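Local coordinates for ureidoglycolate hydrolase (Arabidopsis thaliana, PDB 4PXE), which hydrolyses (S)-ureidoglycolate to glyoxylate, ammonium and carbon dioxide, using two manganese ions per subunit, in the breakdown of purines by plants, at residues V15-Q21 with M413-K418; Y102-G107 with L207-Q211; E130-F134 with Y201-L205; L220-T226 with L367-I373. All coordinates share one frame. Numbering follows the deposited sequence.

Overall arrangement
Contact 2 lies at the metal site: Asp103 and His208 meet there on a manganese ion, and the side chain of Gln211 lies about 5 Å from bound glyoxylate. Contact 1 packs against it, centres 13 Å apart; the sulphur of Met413 reaches Val106 and Tyr102. Contact 3, its centre 15 Å from that of contact 2, uses the earlier part of strand 201-209, and its Phe134 side chain lies about 5 Å from that of metal ligand His92. Contact 4 touches contact 2 through Glu210 and Met372, centres 14 Å apart. Asn415 and Gly416 of contact 1 pack on Leu367 and Ile222. Contacts 2, 3 and 4 share one mixed sheet, inside the loop closed by contact 1.

Contact 1: V15-Q21 with M413-K418; sequences VDAPGLQ and MANGVK
A helix-helix packing site joins the two ends of the chain: the first turn of helix 17-28 lies across the last helix, 410-429. The short axes of 17-21 and 413-418 run at 104° and approach to 10.4 Å, with Ala17 and Ala414 nearest, 5.8 Å between CA atoms. Val15 is extended (phi/psi -104/143), and Asp16 is the N-cap, its OD1 accepting from Gly19 N at 3.0 Å. Val15, chi1 t, buries the most surface here: CG1 lies 3.8 Å from Ala414 CB, while CG2 is 3.8 Å from Val417 CG1 and also 3.8 Å from Lys418 CG. At the crossing Ala17 CB meets Ala414 CB at 4.2 Å. In this M20-family hydrolase the pair covers helix 105-120, on which Val15, Leu20 and Met413 also pack, and the Asp16 amide hydrogen-bonds Glu113 there. One turn along, Leu20 (t, p) places CD2 3.9 Å from Val417 CG2 and 4.1 Å from Met413 CB. Met413, in the m, t, m rotamer, extends to Gln21, its CE 3.2 Å from Gln21 OE1. Gln21 NE2 turns to weak hydrogen bonds with Asp25 and Tyr102.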
# COMPACT_ATOMS: atom_id res chain seq x y z
N VAL A 15 -31.96 -26.92 -17.30
CA VAL A 15 -31.16 -26.32 -16.24
C VAL A 15 -32.07 -25.57 -15.30
O VAL A 15 -33.04 -24.95 -15.73
CB VAL A 15 -30.12 -25.33 -16.85
CG1 VAL A 15 -29.37 -24.57 -15.76
CG2 VAL A 15 -29.16 -26.06 -17.78
N ASP A 16 -31.76 -25.62 -14.00
CA ASP A 16 -32.45 -24.79 -13.04
C ASP A 16 -31.75 -23.43 -13.05
O ASP A 16 -30.86 -23.18 -12.24
CB ASP A 16 -32.36 -25.41 -11.65
CG ASP A 16 -33.15 -24.64 -10.60
OD1 ASP A 16 -33.68 -23.56 -10.90
OD2 ASP A 16 -33.22 -25.13 -9.45
N ALA A 17 -32.13 -22.57 -13.99
CA ALA A 17 -31.44 -21.28 -14.15
C ALA A 17 -31.52 -20.35 -12.93
O ALA A 17 -30.51 -19.80 -12.51
CB ALA A 17 -31.86 -20.58 -15.44
N PRO A 18 -32.73 -20.16 -12.34
CA PRO A 18 -32.76 -19.32 -11.13
C PRO A 18 -32.03 -19.96 -9.96
O PRO A 18 -31.47 -19.25 -9.12
CB PRO A 18 -34.26 -19.24 -10.80
CG PRO A 18 -34.95 -19.57 -12.07
CD PRO A 18 -34.08 -20.51 -12.81
N GLY A 19 -32.03 -21.29 -9.90
CA GLY A 19 -31.34 -21.99 -8.82
C GLY A 19 -29.84 -21.80 -8.90
O GLY A 19 -29.16 -21.56 -7.89
N LEU A 20 -29.30 -21.90 -10.11
CA LEU A 20 -27.88 -21.64 -10.32
C LEU A 20 -27.53 -20.19 -9.96
O LEU A 20 -26.51 -19.93 -9.32
CB LEU A 20 -27.49 -21.96 -11.77
CG LEU A 20 -26.03 -21.74 -12.17
CD1 LEU A 20 -25.09 -22.50 -11.24
CD2 LEU A 20 -25.83 -22.17 -13.62
N GLN A 21 -28.38 -19.24 -10.35
CA GLN A 21 -28.16 -17.85 -9.96
C GLN A 21 -28.13 -17.69 -8.45
O GLN A 21 -27.29 -16.95 -7.91
CB GLN A 21 -29.23 -16.92 -10.55
CG GLN A 21 -29.02 -15.48 -10.14
CD GLN A 21 -27.75 -14.94 -10.73
OE1 GLN A 21 -27.43 -15.23 -11.88
NE2 GLN A 21 -27.00 -14.18 -9.95
N MET A 413 -25.66 -18.44 -18.62
CA MET A 413 -25.07 -19.52 -17.84
C MET A 413 -25.72 -20.86 -18.16
O MET A 413 -25.02 -21.86 -18.35
CB MET A 413 -25.15 -19.22 -16.35
CG MET A 413 -24.32 -18.01 -15.93
SD MET A 413 -24.25 -17.78 -14.13
CE MET A 413 -25.94 -17.29 -13.78
N ALA A 414 -27.05 -20.89 -18.22
CA ALA A 414 -27.76 -22.13 -18.52
C ALA A 414 -27.35 -22.69 -19.87
O ALA A 414 -27.18 -23.90 -20.01
CB ALA A 414 -29.26 -21.90 -18.45
N ASN A 415 -27.20 -21.83 -20.88
CA ASN A 415 -26.77 -22.30 -22.20
C ASN A 415 -25.36 -22.90 -22.16
O ASN A 415 -25.10 -23.95 -22.77
CB ASN A 415 -26.83 -21.18 -23.24
CG ASN A 415 -28.24 -20.83 -23.63
OD1 ASN A 415 -29.15 -21.63 -23.42
ND2 ASN A 415 -28.42 -19.65 -24.20
N GLY A 416 -24.46 -22.24 -21.44
CA GLY A 416 -23.13 -22.77 -21.23
C GLY A 416 -23.16 -24.12 -20.52
O GLY A 416 -22.44 -25.04 -20.89
N VAL A 417 -24.01 -24.23 -19.50
CA VAL A 417 -24.17 -25.49 -18.78
C VAL A 417 -24.70 -26.60 -19.70
O VAL A 417 -24.23 -27.74 -19.63
CB VAL A 417 -25.09 -25.32 -17.54
CG1 VAL A 417 -25.49 -26.68 -16.96
CG2 VAL A 417 -24.40 -24.46 -16.48
N LYS A 418 -25.64 -26.27 -20.58
CA LYS A 418 -26.15 -27.27 -21.50
C LYS A 418 -25.08 -27.75 -22.46
O LYS A 418 -24.97 -28.96 -22.71
CB LYS A 418 -27.34 -26.73 -22.29
CG LYS A 418 -28.60 -26.55 -21.46
CD LYS A 418 -29.68 -25.90 -22.31
CE LYS A 418 -30.94 -25.66 -21.51
NZ LYS A 418 -31.89 -24.80 -22.25

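Contact 2: Y102-G107 with L207-Q211; sequences YDGVVG and LHIEQ. With MN (manganese (II) ion), chain C; MN (manganese (II) ion), chain D.
Ile209, Leu207 and Asp103 bury the most surface where the turn leading into helix 105-120 meets the end of strand 201-209, at the M20-family dimanganese centre. Ile209 (chi1 p, chi2 t) points toward 102-107: CG2 lies 4.0 Å from Tyr102 CB and 4.1 Å from Val106 CG2, and CD1 is 4.0 Å from Asp103 N. Leu207 (t, p) puts CD2 3.9 Å from Val106 CG1. Its backbone comes very close to Gly107, CA atoms 4.6 Å apart, Gly107 CA 3.1 Å from Leu207 O, where a side chain on Gly107 would collide. Waters join the backbones: water 1 is 2.9 Å from both Tyr102 O and Ile209 N, water 2 2.9 Å from Gly107 N and 2.7 Å from Leu207 O, water 3 2.8 Å from Gly107 O and 3.0 Å from Leu207 N. Asp103, chi1 t, bridges the metals, OD1 2.2 Å from MN of chain C, OD2 2.2 Å from MN of chain D. His208 NE2 binds the chain C ion at 2.3 Å, ND1 hydrogen-bonding Ile209 O at 2.8 Å. Water 7 also bridges the ions; Gln211 OE1 accepts from metal-bound water 4 and NE2 gives to metal-bound water 5, both at 2.8 Å, NE2 also pairing with Ser401. His92 completes the chain C site, Glu138 and His402 the other. Helix 17-28 and Met413 of helix 410-429 cover Tyr102 and Val106; strand 389-394 runs alongside Leu207 and His208.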
# COMPACT_ATOMS: atom_id res chain seq x y z
N TYR A 102 -18.70 -13.98 -11.01
CA TYR A 102 -18.88 -14.95 -12.10
C TYR A 102 -17.58 -15.59 -12.59
O TYR A 102 -17.57 -16.75 -13.01
CB TYR A 102 -19.63 -14.30 -13.28
CG TYR A 102 -21.02 -13.82 -12.90
CD1 TYR A 102 -22.13 -14.65 -13.06
CD2 TYR A 102 -21.21 -12.54 -12.38
CE1 TYR A 102 -23.39 -14.22 -12.69
CE2 TYR A 102 -22.47 -12.10 -12.02
CZ TYR A 102 -23.56 -12.95 -12.19
OH TYR A 102 -24.82 -12.52 -11.82
N ASP A 103 -16.48 -14.83 -12.51
CA ASP A 103 -15.17 -15.34 -12.90
C ASP A 103 -14.84 -16.60 -12.11
O ASP A 103 -14.88 -16.60 -10.89
CB ASP A 103 -14.15 -14.23 -12.64
CG ASP A 103 -12.75 -14.64 -12.98
OD1 ASP A 103 -12.55 -15.59 -13.75
OD2 ASP A 103 -11.83 -13.99 -12.47
N GLY A 104 -14.56 -17.69 -12.82
CA GLY A 104 -14.28 -18.98 -12.19
C GLY A 104 -15.50 -19.72 -11.66
O GLY A 104 -15.72 -20.91 -11.95
N VAL A 105 -16.29 -19.00 -10.87
CA VAL A 105 -17.43 -19.60 -10.18
C VAL A 105 -18.41 -20.27 -11.15
O VAL A 105 -18.90 -21.37 -10.87
CB VAL A 105 -18.16 -18.57 -9.29
CG1 VAL A 105 -19.36 -19.21 -8.63
CG2 VAL A 105 -17.22 -18.02 -8.23
N VAL A 106 -18.67 -19.64 -12.29
CA VAL A 106 -19.58 -20.25 -13.27
C VAL A 106 -19.13 -21.65 -13.70
O VAL A 106 -19.95 -22.56 -13.82
CB VAL A 106 -19.78 -19.35 -14.51
CG1 VAL A 106 -20.53 -20.10 -15.62
CG2 VAL A 106 -20.51 -18.06 -14.12
N GLY A 107 -17.82 -21.84 -13.89
CA GLY A 107 -17.33 -23.14 -14.31
C GLY A 107 -17.25 -24.19 -13.21
O GLY A 107 -17.05 -25.37 -13.50
N LEU A 207 -15.77 -24.36 -18.55
CA LEU A 207 -16.81 -23.37 -18.86
C LEU A 207 -16.42 -22.06 -18.17
O LEU A 207 -16.06 -22.08 -16.99
CB LEU A 207 -18.15 -23.88 -18.33
CG LEU A 207 -19.32 -22.90 -18.32
CD1 LEU A 207 -19.70 -22.44 -19.73
CD2 LEU A 207 -20.51 -23.51 -17.61
N HIS A 208 -16.48 -20.93 -18.88
CA HIS A 208 -16.01 -19.67 -18.30
C HIS A 208 -16.69 -18.49 -18.99
O HIS A 208 -16.98 -18.54 -20.19
CB HIS A 208 -14.47 -19.55 -18.43
CG HIS A 208 -13.84 -18.63 -17.41
ND1 HIS A 208 -13.95 -17.26 -17.46
CD2 HIS A 208 -13.09 -18.90 -16.31
CE1 HIS A 208 -13.31 -16.72 -16.44
NE2 HIS A 208 -12.77 -17.70 -15.73
N ILE A 209 -16.94 -17.41 -18.24
CA ILE A 209 -17.39 -16.19 -18.90
C ILE A 209 -16.31 -15.70 -19.87
O ILE A 209 -15.11 -15.87 -19.63
CB ILE A 209 -17.78 -15.09 -17.90
CG1 ILE A 209 -16.58 -14.67 -17.04
CG2 ILE A 209 -18.93 -15.56 -17.03
CD1 ILE A 209 -16.81 -13.36 -16.24
N GLU A 210 -16.74 -15.08 -20.97
CA GLU A 210 -15.78 -14.65 -21.98
C GLU A 210 -14.72 -13.67 -21.47
O GLU A 210 -13.57 -13.72 -21.90
CB GLU A 210 -16.52 -13.99 -23.15
CG GLU A 210 -15.57 -13.52 -24.26
CD GLU A 210 -16.23 -12.60 -25.27
OE1 GLU A 210 -17.45 -12.74 -25.48
OE2 GLU A 210 -15.52 -11.75 -25.85
N GLN A 211 -15.12 -12.77 -20.56
CA GLN A 211 -14.25 -11.67 -20.12
C GLN A 211 -13.88 -10.77 -21.30
O GLN A 211 -12.79 -10.17 -21.34
CB GLN A 211 -13.02 -12.18 -19.37
CG GLN A 211 -13.41 -13.09 -18.22
CD GLN A 211 -12.24 -13.63 -17.44
OE1 GLN A 211 -11.50 -14.49 -17.92
NE2 GLN A 211 -12.08 -13.17 -16.21
MN MN C . -11.10 -17.16 -14.21
MN MN D . -9.68 -13.87 -13.00
O HOH W 1 -16.40 -17.89 -15.38
O HOH W 2 -15.46 -20.47 -14.90
O HOH W 3 -16.23 -26.02 -16.12
O HOH W 4 -10.03 -16.03 -16.14
O HOH W 5 -9.68 -13.63 -14.82
O HOH W 6 -9.90 -18.82 -15.10
O HOH W 7 -9.45 -15.97 -13.32

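Contact 3: E130-F134 with Y201-L205; sequences EIILF and YFAFL
One hydrogen bond joins these segments, Tyr201 OH donating to Glu130 OE1 at 2.7 Å. Glu130 is on an extended strand (phi/psi -136/127) with chi1 and chi2 both t, and Tyr201, chi1 m, brings its hydroxyl to that carboxylate; the backbones stay well apart, the nearest CA atoms, those of Glu130 and Tyr201, being separated by 9.2 Å. Apolar packing fills the space between. Ile132 (m, t) points its CD1 at Tyr201 CE2 (3.8 Å) and at Phe204 CE1 (4.3 Å). The aromatic pair comes next along the chain: Phe134 (chi1 m) and Phe204 (chi1 t) have ring centroids 5.7 Å apart and planes at 77°, an oblique meeting with Phe134 CE2 3.6 Å from Phe204 CZ. The chain turns a corner at Phe202 (phi/psi -64/-42), which lets Tyr201 and Phe204 both reach the side of strand 130-133 that carries Glu130 and Ile132. This is side-chain packing on one face of the mixed sheet of the metal-binding part of the M20 fold. Strand 86-91 runs parallel between strands 129-133 and 201-209; Phe74 of strand 73-77 flanks Glu130, Ile132 and Tyr201, helix 379-383 covers Phe134 and Phe204, and helix 105-120 packs on Ile131 and Leu133 from the opposite face.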
# COMPACT_ATOMS: atom_id res chain seq x y z
N GLU A 130 -15.49 -36.14 -14.00
CA GLU A 130 -14.92 -35.62 -12.77
C GLU A 130 -14.83 -34.10 -12.78
O GLU A 130 -14.27 -33.52 -13.71
CB GLU A 130 -13.56 -36.25 -12.47
CG GLU A 130 -13.02 -35.94 -11.08
CD GLU A 130 -11.90 -36.89 -10.66
OE1 GLU A 130 -10.95 -37.08 -11.44
OE2 GLU A 130 -11.99 -37.44 -9.54
N ILE A 131 -15.39 -33.48 -11.75
CA ILE A 131 -15.34 -32.04 -11.58
C ILE A 131 -14.15 -31.67 -10.72
O ILE A 131 -13.92 -32.27 -9.66
CB ILE A 131 -16.61 -31.52 -10.89
CG1 ILE A 131 -17.85 -31.90 -11.69
CG2 ILE A 131 -16.52 -29.99 -10.71
CD1 ILE A 131 -19.12 -31.39 -11.08
N ILE A 132 -13.38 -30.69 -11.17
CA ILE A 132 -12.22 -30.21 -10.42
C ILE A 132 -12.46 -28.79 -9.96
O ILE A 132 -12.72 -27.89 -10.77
CB ILE A 132 -10.93 -30.24 -11.27
CG1 ILE A 132 -10.67 -31.63 -11.84
CG2 ILE A 132 -9.75 -29.78 -10.44
CD1 ILE A 132 -9.51 -31.68 -12.81
N LEU A 133 -12.38 -28.58 -8.65
CA LEU A 133 -12.27 -27.24 -8.10
C LEU A 133 -10.79 -27.01 -7.87
O LEU A 133 -10.21 -27.56 -6.93
CB LEU A 133 -13.06 -27.10 -6.80
CG LEU A 133 -12.79 -25.84 -5.97
CD1 LEU A 133 -12.90 -24.56 -6.81
CD2 LEU A 133 -13.73 -25.78 -4.77
N PHE A 134 -10.15 -26.22 -8.73
CA PHE A 134 -8.73 -25.94 -8.57
C PHE A 134 -8.52 -25.13 -7.29
O PHE A 134 -9.35 -24.29 -6.94
CB PHE A 134 -8.19 -25.23 -9.80
CG PHE A 134 -8.25 -26.08 -11.04
CD1 PHE A 134 -7.23 -26.97 -11.33
CD2 PHE A 134 -9.35 -26.04 -11.88
CE1 PHE A 134 -7.29 -27.78 -12.45
CE2 PHE A 134 -9.41 -26.85 -13.02
CZ PHE A 134 -8.38 -27.71 -13.30
N TYR A 201 -6.45 -38.04 -17.84
CA TYR A 201 -7.79 -37.65 -18.25
C TYR A 201 -7.92 -37.77 -19.76
O TYR A 201 -6.99 -37.44 -20.49
CB TYR A 201 -8.07 -36.20 -17.84
CG TYR A 201 -8.34 -35.99 -16.37
CD1 TYR A 201 -9.29 -36.75 -15.70
CD2 TYR A 201 -7.65 -35.03 -15.65
CE1 TYR A 201 -9.55 -36.57 -14.35
CE2 TYR A 201 -7.89 -34.83 -14.29
CZ TYR A 201 -8.84 -35.60 -13.65
OH TYR A 201 -9.09 -35.40 -12.31
N PHE A 202 -9.08 -38.23 -20.22
CA PHE A 202 -9.39 -38.30 -21.65
C PHE A 202 -9.45 -36.91 -22.28
O PHE A 202 -8.95 -36.70 -23.38
CB PHE A 202 -10.73 -39.04 -21.84
CG PHE A 202 -11.10 -39.29 -23.28
CD1 PHE A 202 -10.36 -40.15 -24.07
CD2 PHE A 202 -12.24 -38.70 -23.82
CE1 PHE A 202 -10.72 -40.40 -25.39
CE2 PHE A 202 -12.61 -38.95 -25.14
CZ PHE A 202 -11.85 -39.80 -25.92
N ALA A 203 -10.06 -35.96 -21.56
CA ALA A 203 -10.11 -34.57 -21.99
C ALA A 203 -10.40 -33.73 -20.77
O ALA A 203 -10.88 -34.26 -19.76
CB ALA A 203 -11.19 -34.36 -23.04
N PHE A 204 -10.10 -32.44 -20.86
CA PHE A 204 -10.46 -31.45 -19.84
C PHE A 204 -11.21 -30.28 -20.48
O PHE A 204 -10.73 -29.69 -21.44
CB PHE A 204 -9.22 -30.91 -19.11
CG PHE A 204 -9.55 -29.80 -18.16
CD1 PHE A 204 -10.06 -30.08 -16.91
CD2 PHE A 204 -9.41 -28.47 -18.54
CE1 PHE A 204 -10.42 -29.06 -16.04
CE2 PHE A 204 -9.76 -27.45 -17.68
CZ PHE A 204 -10.27 -27.75 -16.43
N LEU A 205 -12.36 -29.94 -19.91
CA LEU A 205 -13.18 -28.83 -20.41
C LEU A 205 -13.36 -27.78 -19.33
O LEU A 205 -13.60 -28.13 -18.18
CB LEU A 205 -14.58 -29.33 -20.78
CG LEU A 205 -14.69 -30.64 -21.54
CD1 LEU A 205 -16.16 -30.97 -21.75
CD2 LEU A 205 -13.96 -30.55 -22.86

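Contact 4: L220-T226 with L367-I373; sequences LDIGVVT and LSHKMMI
A parallel beta pair forms here, strand 222-226 beside strand 369-373 at one side of the mixed sheet of this M20-family enzyme. The short strand axes approach to 4.5 Å at 40°, a marked twist. The bridges run Ile222 with His369, Gly223 with Lys370, Val224 with Met371 and Val225 with Met372. Hydrogen bonds pass back and forth as a parallel ladder requires: Lys370 N gives to Ile222 O (3.2 Å), Val224 N to Lys370 O (2.8 Å), Met372 N to Val224 O (3.0 Å) and Thr226 N to Met372 O (2.8 Å). At the start, Ser368 O takes two weak bonds, from Ile222 N (3.0 Å) and Asp221 N (3.2 Å). Side chains finish this end: Asp221 OD2 accepts from Ser368 N at 2.9 Å, and Ser368 OG from Asp221 N at 3.0 Å. Gly223 and Val225 make backbone hydrogen bonds with Phe393 and Met391 of strand 389-394, and Val225 O also bonds Ser350 OG. Lys370 NZ is paired with Glu218 in a salt bridge, and His369 NE2 hydrogen-bonds Thr363 OG1. Ile222, Val224, His369 and Met371 share one face; Val224, His369 and Met371 lie against helix 352-364, Ile222 against helix 410-429. On the other face Met372 (chi1 p, chi2 t) lies over Gly223, whose missing side chain leaves room for the sulphur: Met372 SD sits 3.7 Å from Gly223 CA.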
# COMPACT_ATOMS: atom_id res chain seq x y z
N LEU A 220 -24.17 -13.70 -30.13
CA LEU A 220 -23.92 -15.14 -30.16
C LEU A 220 -23.99 -15.75 -28.77
O LEU A 220 -23.73 -15.08 -27.77
CB LEU A 220 -22.54 -15.43 -30.77
CG LEU A 220 -22.32 -14.91 -32.19
CD1 LEU A 220 -20.85 -15.05 -32.58
CD2 LEU A 220 -23.22 -15.68 -33.17
N ASP A 221 -24.31 -17.04 -28.71
CA ASP A 221 -24.52 -17.72 -27.43
C ASP A 221 -23.26 -18.31 -26.81
O ASP A 221 -23.14 -18.36 -25.58
CB ASP A 221 -25.53 -18.86 -27.59
CG ASP A 221 -26.88 -18.39 -28.08
OD1 ASP A 221 -27.39 -17.39 -27.54
OD2 ASP A 221 -27.42 -19.02 -29.02
N ILE A 222 -22.37 -18.82 -27.65
CA ILE A 222 -21.27 -19.67 -27.19
C ILE A 222 -19.99 -19.37 -27.93
O ILE A 222 -19.98 -19.24 -29.15
CB ILE A 222 -21.62 -21.17 -27.43
CG1 ILE A 222 -22.82 -21.60 -26.59
CG2 ILE A 222 -20.42 -22.07 -27.15
CD1 ILE A 222 -22.57 -21.63 -25.09
N GLY A 223 -18.89 -19.24 -27.19
CA GLY A 223 -17.57 -19.18 -27.81
C GLY A 223 -16.86 -20.51 -27.67
O GLY A 223 -16.76 -21.07 -26.57
N VAL A 224 -16.38 -21.05 -28.78
CA VAL A 224 -15.58 -22.26 -28.74
C VAL A 224 -14.13 -21.83 -28.78
O VAL A 224 -13.65 -21.29 -29.78
CB VAL A 224 -15.93 -23.19 -29.90
CG1 VAL A 224 -15.04 -24.42 -29.88
CG2 VAL A 224 -17.41 -23.58 -29.84
N VAL A 225 -13.43 -22.01 -27.66
CA VAL A 225 -12.10 -21.43 -27.50
C VAL A 225 -11.04 -22.28 -28.18
O VAL A 225 -10.95 -23.48 -27.93
CB VAL A 225 -11.76 -21.25 -26.01
CG1 VAL A 225 -10.32 -20.76 -25.83
CG2 VAL A 225 -12.75 -20.29 -25.37
N THR A 226 -10.23 -21.66 -29.03
CA THR A 226 -9.24 -22.41 -29.81
C THR A 226 -7.81 -22.29 -29.30
O THR A 226 -6.95 -23.10 -29.63
CB THR A 226 -9.27 -21.97 -31.28
OG1 THR A 226 -8.85 -20.61 -31.38
CG2 THR A 226 -10.67 -22.11 -31.87
N LEU A 367 -27.82 -23.48 -30.53
CA LEU A 367 -27.13 -22.31 -29.98
C LEU A 367 -26.11 -21.80 -30.99
O LEU A 367 -25.38 -22.58 -31.60
CB LEU A 367 -26.42 -22.68 -28.68
CG LEU A 367 -27.34 -23.09 -27.53
CD1 LEU A 367 -26.54 -23.63 -26.36
CD2 LEU A 367 -28.20 -21.92 -27.07
N SER A 368 -26.08 -20.49 -31.18
CA SER A 368 -25.12 -19.90 -32.10
C SER A 368 -23.74 -19.85 -31.45
O SER A 368 -23.62 -19.73 -30.22
CB SER A 368 -25.57 -18.50 -32.51
OG SER A 368 -25.64 -17.66 -31.37
N HIS A 369 -22.69 -19.93 -32.27
CA HIS A 369 -21.34 -20.00 -31.72
C HIS A 369 -20.30 -19.52 -32.71
O HIS A 369 -20.57 -19.45 -33.91
CB HIS A 369 -21.02 -21.42 -31.27
CG HIS A 369 -21.35 -22.46 -32.29
ND1 HIS A 369 -20.41 -22.98 -33.15
CD2 HIS A 369 -22.52 -23.06 -32.60
CE1 HIS A 369 -20.99 -23.87 -33.94
NE2 HIS A 369 -22.27 -23.94 -33.62
N LYS A 370 -19.13 -19.15 -32.19
CA LYS A 370 -18.00 -18.85 -33.05
C LYS A 370 -16.73 -19.33 -32.39
O LYS A 370 -16.70 -19.58 -31.19
CB LYS A 370 -17.90 -17.35 -33.33
CG LYS A 370 -17.33 -16.55 -32.16
CD LYS A 370 -17.18 -15.07 -32.48
CE LYS A 370 -16.15 -14.83 -33.57
NZ LYS A 370 -15.97 -13.38 -33.86
N MET A 371 -15.68 -19.48 -33.20
CA MET A 371 -14.35 -19.82 -32.72
C MET A 371 -13.68 -18.55 -32.23
O MET A 371 -13.76 -17.51 -32.89
CB MET A 371 -13.52 -20.40 -33.86
CG MET A 371 -14.13 -21.64 -34.50
SD MET A 371 -14.15 -23.00 -33.36
CE MET A 371 -14.89 -24.28 -34.37
N MET A 372 -13.00 -18.63 -31.10
CA MET A 372 -12.30 -17.44 -30.60
C MET A 372 -11.18 -17.82 -29.66
O MET A 372 -11.08 -18.97 -29.24
CB MET A 372 -13.29 -16.47 -29.94
CG MET A 372 -14.05 -17.05 -28.76
SD MET A 372 -15.52 -16.12 -28.27
CE MET A 372 -14.80 -14.53 -27.87
N ILE A 373 -10.33 -16.86 -29.34
CA ILE A 373 -9.23 -17.12 -28.42
C ILE A 373 -9.53 -16.54 -27.04
O ILE A 373 -10.39 -15.66 -26.90
CB ILE A 373 -7.89 -16.55 -28.94
CG1 ILE A 373 -7.86 -15.02 -28.81
CG2 ILE A 373 -7.63 -17.02 -30.37
CD1 ILE A 373 -6.47 -14.44 -28.56